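Local coordinates for protein beta-galacturonidase (Eisenbergiella tayi, PDB 6NCX) that probably cleaves beta-linked uronic acid residues from glycosides as a member of glycoside hydrolase family 2, and binds alpha-D-galacturonate, at residues Ala150-Ile155 / Asp245-Arg250; Gly180-Ser185 / Ile200-Glu205; Glu187-Lys192 / Leu232-Leu237. All coordinates share one frame; numbering follows the deposited sequence.

Contact 1 of 3, residues Ala150-Ile155 / Asp245-Arg250; sequences AYLSWI and DDIIDR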
loop_
_atom_site.group_PDB
_atom_site.type_symbol
_atom_site.label_atom_id
_atom_site.label_comp_id
_atom_site.label_asym_id
_atom_site.label_seq_id
_atom_site.Cartn_x
_atom_site.Cartn_y
_atom_site.Cartn_z
ATOM N N ALA C 150 -49.214 -18.364 -28.133
ATOM C CA ALA C 150 -49.052 -16.921 -28.162
ATOM C C ALA C 150 -48.575 -16.470 -26.793
ATOM O O ALA C 150 -48.850 -17.125 -25.790
ATOM C CB ALA C 150 -50.358 -16.221 -28.537
ATOM N N TYR C 151 -47.851 -15.354 -26.751
ATOM C CA TYR C 151 -47.334 -14.929 -25.466
ATOM C C TYR C 151 -47.325 -13.411 -25.361
ATOM O O TYR C 151 -47.498 -12.681 -26.348
ATOM C CB TYR C 151 -45.942 -15.520 -25.217
ATOM C CG TYR C 151 -44.855 -14.910 -26.045
ATOM C CD1 TYR C 151 -43.949 -14.021 -25.480
ATOM C CD2 TYR C 151 -44.734 -15.206 -27.388
ATOM C CE1 TYR C 151 -42.956 -13.444 -26.230
ATOM C CE2 TYR C 151 -43.734 -14.634 -28.148
ATOM C CZ TYR C 151 -42.847 -13.757 -27.556
ATOM O OH TYR C 151 -41.850 -13.184 -28.297
ATOM N N LEU C 152 -47.136 -12.966 -24.116
ATOM C CA LEU C 152 -47.088 -11.558 -23.745
ATOM C C LEU C 152 -45.646 -11.055 -23.830
ATOM O O LEU C 152 -44.775 -11.499 -23.070
ATOM C CB LEU C 152 -47.659 -11.367 -22.334
ATOM C CG LEU C 152 -49.135 -11.715 -22.109
ATOM C CD1 LEU C 152 -49.563 -11.459 -20.686
ATOM C CD2 LEU C 152 -50.028 -10.943 -23.059
ATOM N N SER C 153 -45.403 -10.111 -24.740
ATOM C CA SER C 153 -44.050 -9.619 -24.976
ATOM C C SER C 153 -43.642 -8.588 -23.932
ATOM O O SER C 153 -42.530 -8.649 -23.398
ATOM C CB SER C 153 -43.952 -9.038 -26.383
ATOM O OG SER C 153 -42.616 -9.072 -26.845
ATOM N N TRP C 154 -44.533 -7.649 -23.613
ATOM C CA TRP C 154 -44.258 -6.662 -22.577
ATOM C C TRP C 154 -45.557 -6.010 -22.123
ATOM O O TRP C 154 -46.581 -6.062 -22.810
ATOM C CB TRP C 154 -43.256 -5.582 -23.042
ATOM C CG TRP C 154 -43.518 -4.918 -24.379
ATOM C CD1 TRP C 154 -42.907 -5.202 -25.574
ATOM C CD2 TRP C 154 -44.431 -3.834 -24.644
ATOM N NE1 TRP C 154 -43.390 -4.370 -26.568
ATOM C CE2 TRP C 154 -44.321 -3.519 -26.023
ATOM C CE3 TRP C 154 -45.333 -3.106 -23.854
ATOM C CZ2 TRP C 154 -45.087 -2.504 -26.628
ATOM C CZ3 TRP C 154 -46.084 -2.100 -24.451
ATOM C CH2 TRP C 154 -45.956 -1.807 -25.828
ATOM N N ILE C 155 -45.496 -5.402 -20.940
ATOM C CA ILE C 155 -46.580 -4.581 -20.422
ATOM C C ILE C 155 -45.991 -3.264 -19.918
ATOM O O ILE C 155 -44.924 -3.244 -19.291
ATOM C CB ILE C 155 -47.373 -5.315 -19.316
ATOM C CG1 ILE C 155 -48.521 -4.444 -18.795
ATOM C CG2 ILE C 155 -46.444 -5.783 -18.196
ATOM C CD1 ILE C 155 -49.505 -5.185 -17.908
ATOM N N ASP C 245 -51.086 -17.635 -20.599
ATOM C CA ASP C 245 -49.804 -16.977 -20.426
ATOM C C ASP C 245 -49.956 -15.893 -19.365
ATOM O O ASP C 245 -51.067 -15.552 -18.952
ATOM C CB ASP C 245 -49.310 -16.408 -21.760
ATOM C CG ASP C 245 -47.902 -15.882 -21.673
ATOM O OD1 ASP C 245 -47.015 -16.659 -21.251
ATOM O OD2 ASP C 245 -47.700 -14.688 -22.007
ATOM N N ASP C 246 -48.827 -15.357 -18.909
ATOM C CA ASP C 246 -48.866 -14.222 -18.006
ATOM C C ASP C 246 -47.598 -13.405 -18.157
ATOM O O ASP C 246 -46.607 -13.842 -18.749
ATOM C CB ASP C 246 -49.043 -14.648 -16.546
ATOM C CG ASP C 246 -47.811 -15.344 -15.971
ATOM O OD1 ASP C 246 -47.001 -15.910 -16.741
ATOM O OD2 ASP C 246 -47.671 -15.347 -14.727
ATOM N N ILE C 247 -47.656 -12.193 -17.622
ATOM C CA ILE C 247 -46.494 -11.333 -17.473
ATOM C C ILE C 247 -46.720 -10.561 -16.186
ATOM O O ILE C 247 -47.822 -10.062 -15.940
ATOM C CB ILE C 247 -46.283 -10.416 -18.704
ATOM C CG1 ILE C 247 -44.956 -9.664 -18.627
ATOM C CG2 ILE C 247 -47.374 -9.394 -18.827
ATOM C CD1 ILE C 247 -43.762 -10.545 -18.420
ATOM N N ILE C 248 -45.705 -10.545 -15.324
ATOM C CA ILE C 248 -45.756 -9.846 -14.046
ATOM C C ILE C 248 -44.600 -8.849 -13.997
ATOM O O ILE C 248 -43.452 -9.204 -14.288
ATOM C CB ILE C 248 -45.684 -10.824 -12.858
ATOM C CG1 ILE C 248 -46.633 -12.003 -13.057
ATOM C CG2 ILE C 248 -46.004 -10.118 -11.549
ATOM C CD1 ILE C 248 -46.490 -13.092 -11.980
ATOM N N ASP C 249 -44.909 -7.608 -13.627
ATOM C CA ASP C 249 -43.908 -6.575 -13.392
ATOM C C ASP C 249 -44.302 -5.824 -12.117
ATOM O O ASP C 249 -45.237 -6.214 -11.407
ATOM C CB ASP C 249 -43.790 -5.655 -14.614
ATOM C CG ASP C 249 -42.424 -4.973 -14.711
ATOM O OD1 ASP C 249 -42.005 -4.630 -15.837
ATOM O OD2 ASP C 249 -41.755 -4.788 -13.671
ATOM N N ARG C 250 -43.573 -4.752 -11.805
ATOM C CA ARG C 250 -43.838 -3.932 -10.626
ATOM C C ARG C 250 -43.879 -2.467 -11.018
ATOM O O ARG C 250 -43.133 -2.021 -11.897
ATOM C CB ARG C 250 -42.785 -4.105 -9.516
ATOM C CG ARG C 250 -42.799 -5.455 -8.834
ATOM C CD ARG C 250 -41.983 -5.464 -7.543
ATOM N NE ARG C 250 -40.663 -4.883 -7.754
ATOM C CZ ARG C 250 -39.641 -5.005 -6.917
ATOM N NH1 ARG C 250 -39.776 -5.701 -5.797
ATOM N NH2 ARG C 250 -38.484 -4.429 -7.200
#

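Contact 2 of 3, residues Gly180-Ser185 / Ile200-Glu205; sequences GRLDGS and IVLEGE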
loop_
_atom_site.group_PDB
_atom_site.type_symbol
_atom_site.label_atom_id
_atom_site.label_comp_id
_atom_site.label_asym_id
_atom_site.label_seq_id
_atom_site.Cartn_x
_atom_site.Cartn_y
_atom_site.Cartn_z
ATOM N N GLY C 180 -52.693 -19.394 -37.267
ATOM C CA GLY C 180 -54.101 -19.076 -37.266
ATOM C C GLY C 180 -54.451 -17.840 -36.456
ATOM O O GLY C 180 -53.678 -17.374 -35.622
ATOM N N ARG C 181 -55.653 -17.322 -36.713
ATOM C CA ARG C 181 -56.156 -16.179 -35.964
ATOM C C ARG C 181 -56.329 -16.547 -34.500
ATOM O O ARG C 181 -56.747 -17.657 -34.160
ATOM C CB ARG C 181 -57.494 -15.695 -36.532
ATOM C CG ARG C 181 -57.859 -14.283 -36.100
ATOM C CD ARG C 181 -59.300 -13.912 -36.452
ATOM N NE ARG C 181 -60.263 -14.660 -35.647
ATOM C CZ ARG C 181 -61.105 -15.576 -36.130
ATOM N NH1 ARG C 181 -61.128 -15.850 -37.434
ATOM N NH2 ARG C 181 -61.939 -16.215 -35.309
ATOM N N LEU C 182 -56.006 -15.602 -33.629
ATOM C CA LEU C 182 -56.113 -15.794 -32.192
ATOM C C LEU C 182 -57.184 -14.869 -31.633
ATOM O O LEU C 182 -57.192 -13.668 -31.934
ATOM C CB LEU C 182 -54.780 -15.518 -31.503
ATOM C CG LEU C 182 -54.734 -16.037 -30.068
ATOM C CD1 LEU C 182 -54.091 -17.424 -30.031
ATOM C CD2 LEU C 182 -54.007 -15.046 -29.177
ATOM N N ASP C 183 -58.080 -15.435 -30.826
ATOM C CA ASP C 183 -59.079 -14.689 -30.076
ATOM C C ASP C 183 -58.867 -14.942 -28.594
ATOM O O ASP C 183 -58.766 -16.098 -28.176
ATOM C CB ASP C 183 -60.487 -15.120 -30.468
ATOM C CG ASP C 183 -60.730 -14.984 -31.925
ATOM O OD1 ASP C 183 -60.895 -13.842 -32.383
ATOM O OD2 ASP C 183 -60.714 -16.016 -32.619
ATOM N N GLY C 184 -58.809 -13.877 -27.803
ATOM C CA GLY C 184 -58.626 -14.048 -26.377
ATOM C C GLY C 184 -58.791 -12.745 -25.636
ATOM O O GLY C 184 -59.267 -11.751 -26.188
ATOM N N SER C 185 -58.350 -12.764 -24.375
ATOM C CA SER C 185 -58.486 -11.655 -23.444
ATOM C C SER C 185 -57.208 -11.485 -22.631
ATOM O O SER C 185 -56.546 -12.462 -22.282
ATOM C CB SER C 185 -59.647 -11.893 -22.484
ATOM O OG SER C 185 -60.585 -10.845 -22.562
ATOM N N ILE C 200 -58.756 -9.291 -27.273
ATOM C CA ILE C 200 -57.609 -9.546 -28.133
ATOM C C ILE C 200 -58.085 -10.276 -29.382
ATOM O O ILE C 200 -58.647 -11.375 -29.286
ATOM C CB ILE C 200 -56.531 -10.368 -27.394
ATOM C CG1 ILE C 200 -56.079 -9.641 -26.120
ATOM C CG2 ILE C 200 -55.340 -10.687 -28.293
ATOM C CD1 ILE C 200 -55.673 -8.194 -26.346
ATOM N N VAL C 201 -57.856 -9.673 -30.549
ATOM C CA VAL C 201 -57.930 -10.373 -31.834
ATOM C C VAL C 201 -56.594 -10.205 -32.551
ATOM O O VAL C 201 -56.134 -9.077 -32.772
ATOM C CB VAL C 201 -59.086 -9.876 -32.714
ATOM C CG1 VAL C 201 -59.105 -10.677 -34.007
ATOM C CG2 VAL C 201 -60.428 -9.985 -31.963
ATOM N N LEU C 202 -55.971 -11.331 -32.904
ATOM C CA LEU C 202 -54.677 -11.364 -33.575
ATOM C C LEU C 202 -54.772 -12.252 -34.804
ATOM O O LEU C 202 -55.249 -13.390 -34.718
ATOM C CB LEU C 202 -53.571 -11.896 -32.650
ATOM C CG LEU C 202 -52.969 -10.909 -31.654
ATOM C CD1 LEU C 202 -51.832 -11.562 -30.910
ATOM C CD2 LEU C 202 -52.477 -9.686 -32.381
ATOM N N GLU C 203 -54.304 -11.743 -35.939
ATOM C CA GLU C 203 -54.156 -12.585 -37.113
ATOM C C GLU C 203 -52.973 -13.539 -36.921
ATOM O O GLU C 203 -52.265 -13.509 -35.904
ATOM C CB GLU C 203 -54.008 -11.718 -38.364
ATOM C CG GLU C 203 -55.292 -10.924 -38.723
ATOM C CD GLU C 203 -56.562 -11.804 -38.804
ATOM O OE1 GLU C 203 -57.592 -11.454 -38.180
ATOM O OE2 GLU C 203 -56.534 -12.848 -39.494
ATOM N N GLY C 204 -52.766 -14.419 -37.901
ATOM C CA GLY C 204 -51.648 -15.347 -37.855
ATOM C C GLY C 204 -50.295 -14.656 -37.813
ATOM O O GLY C 204 -50.032 -13.745 -38.602
ATOM N N GLU C 205 -49.441 -15.064 -36.876
ATOM C CA GLU C 205 -48.066 -14.572 -36.751
ATOM C C GLU C 205 -47.974 -13.058 -36.546
ATOM O O GLU C 205 -46.936 -12.460 -36.817
ATOM C CB GLU C 205 -47.212 -14.994 -37.952
ATOM C CG GLU C 205 -46.709 -16.421 -37.857
ATOM C CD GLU C 205 -46.518 -17.058 -39.212
ATOM O OE1 GLU C 205 -45.653 -16.583 -39.976
ATOM O OE2 GLU C 205 -47.249 -18.024 -39.521
#

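Contact 3 of 3, residues Glu187-Lys192 / Leu232-Leu237; sequences EVEIGK and LITAVL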
loop_
_atom_site.group_PDB
_atom_site.type_symbol
_atom_site.label_atom_id
_atom_site.label_comp_id
_atom_site.label_asym_id
_atom_site.label_seq_id
_atom_site.Cartn_x
_atom_site.Cartn_y
_atom_site.Cartn_z
ATOM N N GLU C 187 -56.406 -9.847 -18.979
ATOM C CA GLU C 187 -56.939 -9.274 -17.754
ATOM C C GLU C 187 -55.781 -8.742 -16.917
ATOM O O GLU C 187 -54.800 -9.455 -16.671
ATOM C CB GLU C 187 -57.744 -10.318 -16.981
ATOM C CG GLU C 187 -58.681 -11.122 -17.870
ATOM C CD GLU C 187 -59.742 -11.862 -17.096
ATOM O OE1 GLU C 187 -59.408 -12.458 -16.056
ATOM O OE2 GLU C 187 -60.917 -11.846 -17.523
ATOM N N VAL C 188 -55.888 -7.484 -16.502
ATOM C CA VAL C 188 -54.835 -6.796 -15.770
ATOM C C VAL C 188 -55.319 -6.542 -14.355
ATOM O O VAL C 188 -56.424 -6.022 -14.154
ATOM C CB VAL C 188 -54.436 -5.478 -16.452
ATOM C CG1 VAL C 188 -53.404 -4.724 -15.616
ATOM C CG2 VAL C 188 -53.908 -5.753 -17.841
ATOM N N GLU C 189 -54.495 -6.916 -13.383
ATOM C CA GLU C 189 -54.667 -6.549 -11.989
ATOM C C GLU C 189 -53.399 -5.851 -11.512
ATOM O O GLU C 189 -52.295 -6.132 -11.998
ATOM C CB GLU C 189 -54.950 -7.782 -11.114
ATOM C CG GLU C 189 -53.865 -8.861 -11.221
ATOM C CD GLU C 189 -53.954 -9.919 -10.125
ATOM O OE1 GLU C 189 -54.630 -9.665 -9.097
ATOM O OE2 GLU C 189 -53.347 -11.006 -10.294
ATOM N N ILE C 190 -53.568 -4.924 -10.570
ATOM C CA ILE C 190 -52.460 -4.226 -9.927
ATOM C C ILE C 190 -52.602 -4.428 -8.424
ATOM O O ILE C 190 -53.527 -3.885 -7.805
ATOM C CB ILE C 190 -52.426 -2.732 -10.269
ATOM C CG1 ILE C 190 -52.427 -2.505 -11.778
ATOM C CG2 ILE C 190 -51.202 -2.092 -9.654
ATOM C CD1 ILE C 190 -52.582 -1.038 -12.159
ATOM N N GLY C 191 -51.688 -5.194 -7.835
ATOM C CA GLY C 191 -51.716 -5.413 -6.399
ATOM C C GLY C 191 -52.963 -6.107 -5.894
ATOM O O GLY C 191 -53.391 -5.848 -4.761
ATOM N N LYS C 192 -53.556 -6.988 -6.702
ATOM C CA LYS C 192 -54.812 -7.688 -6.429
ATOM C C LYS C 192 -56.037 -6.775 -6.514
ATOM O O LYS C 192 -57.131 -7.187 -6.109
ATOM C CB LYS C 192 -54.797 -8.409 -5.069
ATOM C CG LYS C 192 -53.729 -9.496 -4.944
ATOM C CD LYS C 192 -53.841 -10.517 -6.079
ATOM C CE LYS C 192 -52.519 -11.262 -6.294
ATOM N NZ LYS C 192 -52.472 -12.074 -7.557
ATOM N N LEU C 232 -47.281 -5.215 -7.578
ATOM C CA LEU C 232 -47.205 -6.156 -8.688
ATOM C C LEU C 232 -48.376 -5.939 -9.641
ATOM O O LEU C 232 -49.543 -5.924 -9.230
ATOM C CB LEU C 232 -47.208 -7.595 -8.176
ATOM C CG LEU C 232 -46.020 -8.046 -7.327
ATOM C CD1 LEU C 232 -46.252 -9.427 -6.713
ATOM C CD2 LEU C 232 -44.783 -8.075 -8.163
ATOM N N ILE C 233 -48.064 -5.756 -10.917
ATOM C CA ILE C 233 -49.062 -5.712 -11.976
ATOM C C ILE C 233 -48.975 -7.024 -12.745
ATOM O O ILE C 233 -47.883 -7.455 -13.139
ATOM C CB ILE C 233 -48.867 -4.493 -12.899
ATOM C CG1 ILE C 233 -49.896 -4.506 -14.037
ATOM C CG2 ILE C 233 -47.436 -4.420 -13.431
ATOM C CD1 ILE C 233 -49.914 -3.233 -14.846
ATOM N N THR C 234 -50.120 -7.675 -12.923
ATOM C CA THR C 234 -50.193 -8.979 -13.562
ATOM C C THR C 234 -51.111 -8.877 -14.770
ATOM O O THR C 234 -52.221 -8.350 -14.665
ATOM C CB THR C 234 -50.724 -10.046 -12.590
ATOM O OG1 THR C 234 -49.972 -10.016 -11.369
ATOM C CG2 THR C 234 -50.622 -11.427 -13.204
ATOM N N ALA C 235 -50.646 -9.364 -15.913
ATOM C CA ALA C 235 -51.473 -9.471 -17.101
ATOM C C ALA C 235 -51.546 -10.945 -17.478
ATOM O O ALA C 235 -50.512 -11.618 -17.539
ATOM C CB ALA C 235 -50.918 -8.625 -18.249
ATOM N N VAL C 236 -52.764 -11.445 -17.687
ATOM C CA VAL C 236 -53.017 -12.853 -17.996
ATOM C C VAL C 236 -53.680 -12.921 -19.357
ATOM O O VAL C 236 -54.743 -12.321 -19.560
ATOM C CB VAL C 236 -53.916 -13.535 -16.953
ATOM C CG1 VAL C 236 -54.195 -14.981 -17.382
ATOM C CG2 VAL C 236 -53.300 -13.443 -15.548
ATOM N N LEU C 237 -53.056 -13.652 -20.282
ATOM C CA LEU C 237 -53.679 -13.993 -21.558
ATOM C C LEU C 237 -54.614 -15.184 -21.353
ATOM O O LEU C 237 -54.162 -16.268 -20.972
ATOM C CB LEU C 237 -52.607 -14.320 -22.593
ATOM C CG LEU C 237 -53.027 -14.626 -24.021
ATOM C CD1 LEU C 237 -53.750 -13.444 -24.647
ATOM C CD2 LEU C 237 -51.793 -14.974 -24.835
#

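Contact 1 of 3, residues Ala150-Ile155 / Asp245-Arg250
Strands 150-155 and 245-250 run the same way, with axes 15° apart and 6.2 Å at closest approach; the CA atoms of Tyr151 and Asp245, and of Leu152 and Ile247, lie nearest each other, but no main-chain to main-chain hydrogen bond joins the strands. The polar link comes from a side chain instead. The carboxylate of Asp245 reaches across, and its OD2 accepts the backbone N-H of Leu152 at 2.8 Å (N to OD2). The donor approaches on the anti side of the carboxylate, well out of its plane (35°). With CG anti to the backbone N (chi1 -172°), Asp245 also lays OD2 against Leu152 CG at 3.3 Å. Its OD1 forms a salt bridge with Arg11, whose NH2 binds Leu152 O, so one arginine ties both strands. These are outermost strands of the two sheets of an immunoglobulin-like beta-sandwich, and the contact closes one edge of it. Beyond the aspartate the seam is apolar: Leu152 CD1 meets Ile247 CG2 at 3.5 Å, the two side chains crossing at a slant. The same Ile247 methyl touches Ile155 CG2 at 3.8 Å, the two side chains running in opposing directions. Asp246, on the other side of its strand, binds the backbone N of Lys9.

Contact 2 of 3, residues Gly180-Ser185 / Ile200-Glu205
Leu182 and Leu202 form an antiparallel hydrogen-bonded pair in which each backbone N-H is met by the other's carbonyl. Leu182 N reaches Leu202 O at 2.6 Å (N-H...O angle 172°), and Leu202 N returns the bond to Leu182 O at 2.8 Å. Gly184 and Ile200 repeat the exchange two residues on, where Ile200 N meets Gly184 O at 2.7 Å. Between these pairs sits the non-hydrogen-bonded pair Asp183 and Val201, whose CA-H groups point at Ile200 O and Leu182 O respectively. Where the strands end, Asn176 ND2 takes over, binding both Gly180 O and Glu203 O, and Glu206 accepts Glu203 N. The charge pairing stays within segment 180-185: Arg181 NH2 holds Asp183 OD2 at 3.0 Å on the syn side of the carboxylate, with NE adding two weak bonds. A bend at chi3 (69°) turns the guanidinium so that its edge meets the Asp183 carboxylate, whose CG lies in its plane. Across the contact, the Glu203 carboxylate does not touch the guanidinium; its OE1 lies against the aliphatic part of Arg181, 3.5 Å from CD, and Val201 CG1 lies 4.1 Å from the same carbon. On the opposite face, Leu182 and Leu202 meet through their CB atoms. Register at this end of the 182-190/193-202 hairpin thus rests on main-chain bonds, and the salt bridge lies on the outer face without joining the strands.

Contact 3 of 3, residues Glu187-Lys192 / Leu232-Leu237
Glu187 with Val236 and Glu189 with Thr234 are the hydrogen-bonded pairs of this antiparallel contact, whose axes are 4.7 Å apart at closest approach. Each pair exchanges two backbone bonds, Thr234 N to Glu189 O being 2.8 Å long. A fifth, from Gly191 N to Leu232 O at 2.7 Å, carries the pairing past the strand end into the turn, where Gly191 and Lys192 both have positive phi, close to a type I' turn. Apolar packing occupies the face of Val188, Ile190, Ile233 and Ala235. Ile233 CG1 touches Val188 CG1 and Ile190 CG1, each at 3.9 Å, while Val188 CG2 rests on Ala235 CB. Ile155 and Phe157 of the facing sheet cover Ile233, which places this face in the core of the beta-sandwich. The other face is mixed: Glu187, Glu189 and Thr234 share it with Val236. Glu189 holds CG between its backbone N and carbonyl carbon (chi1 57°) and then extends alongside Thr234, with OE2 3.6 Å from Thr234 CB. Lys192 NZ reaches back from the turn to Glu189 OE2 at 3.1 Å, a salt bridge on the syn side of the carboxylate. Cutting Glu189 back to the methyl of an alanine here would probably leave the Lys192 ammonium without its mate and uncover Thr234 CB. The chemistry thus divides by face: aliphatic carbons meet where the second sheet closes over the strands, and the salt bridge clasps the turn to its own strand on the other.

All three contacts belong to one immunoglobulin-like sandwich. Contacts 2 and 3 both use strand 182-190, one on each of its neighbours, so together they align three strands of a four-stranded sheet; contact 1 instead joins that sheet's outer strand, 244-251, to the edge strand of the other sheet. Contact 3 and contact 1 are closely coupled, since Asp249 O and Ile247 O probably accept the backbone N-H groups of Ile233 and Ala235. Contact 1 is buried, contact 3 partly so and contact 2 lies at the surface. Paired backbones dominate contacts 2 and 3, with salt bridges that stay within one segment, away from the sandwich core, whereas contact 1 relies on side chains and a buried aspartate.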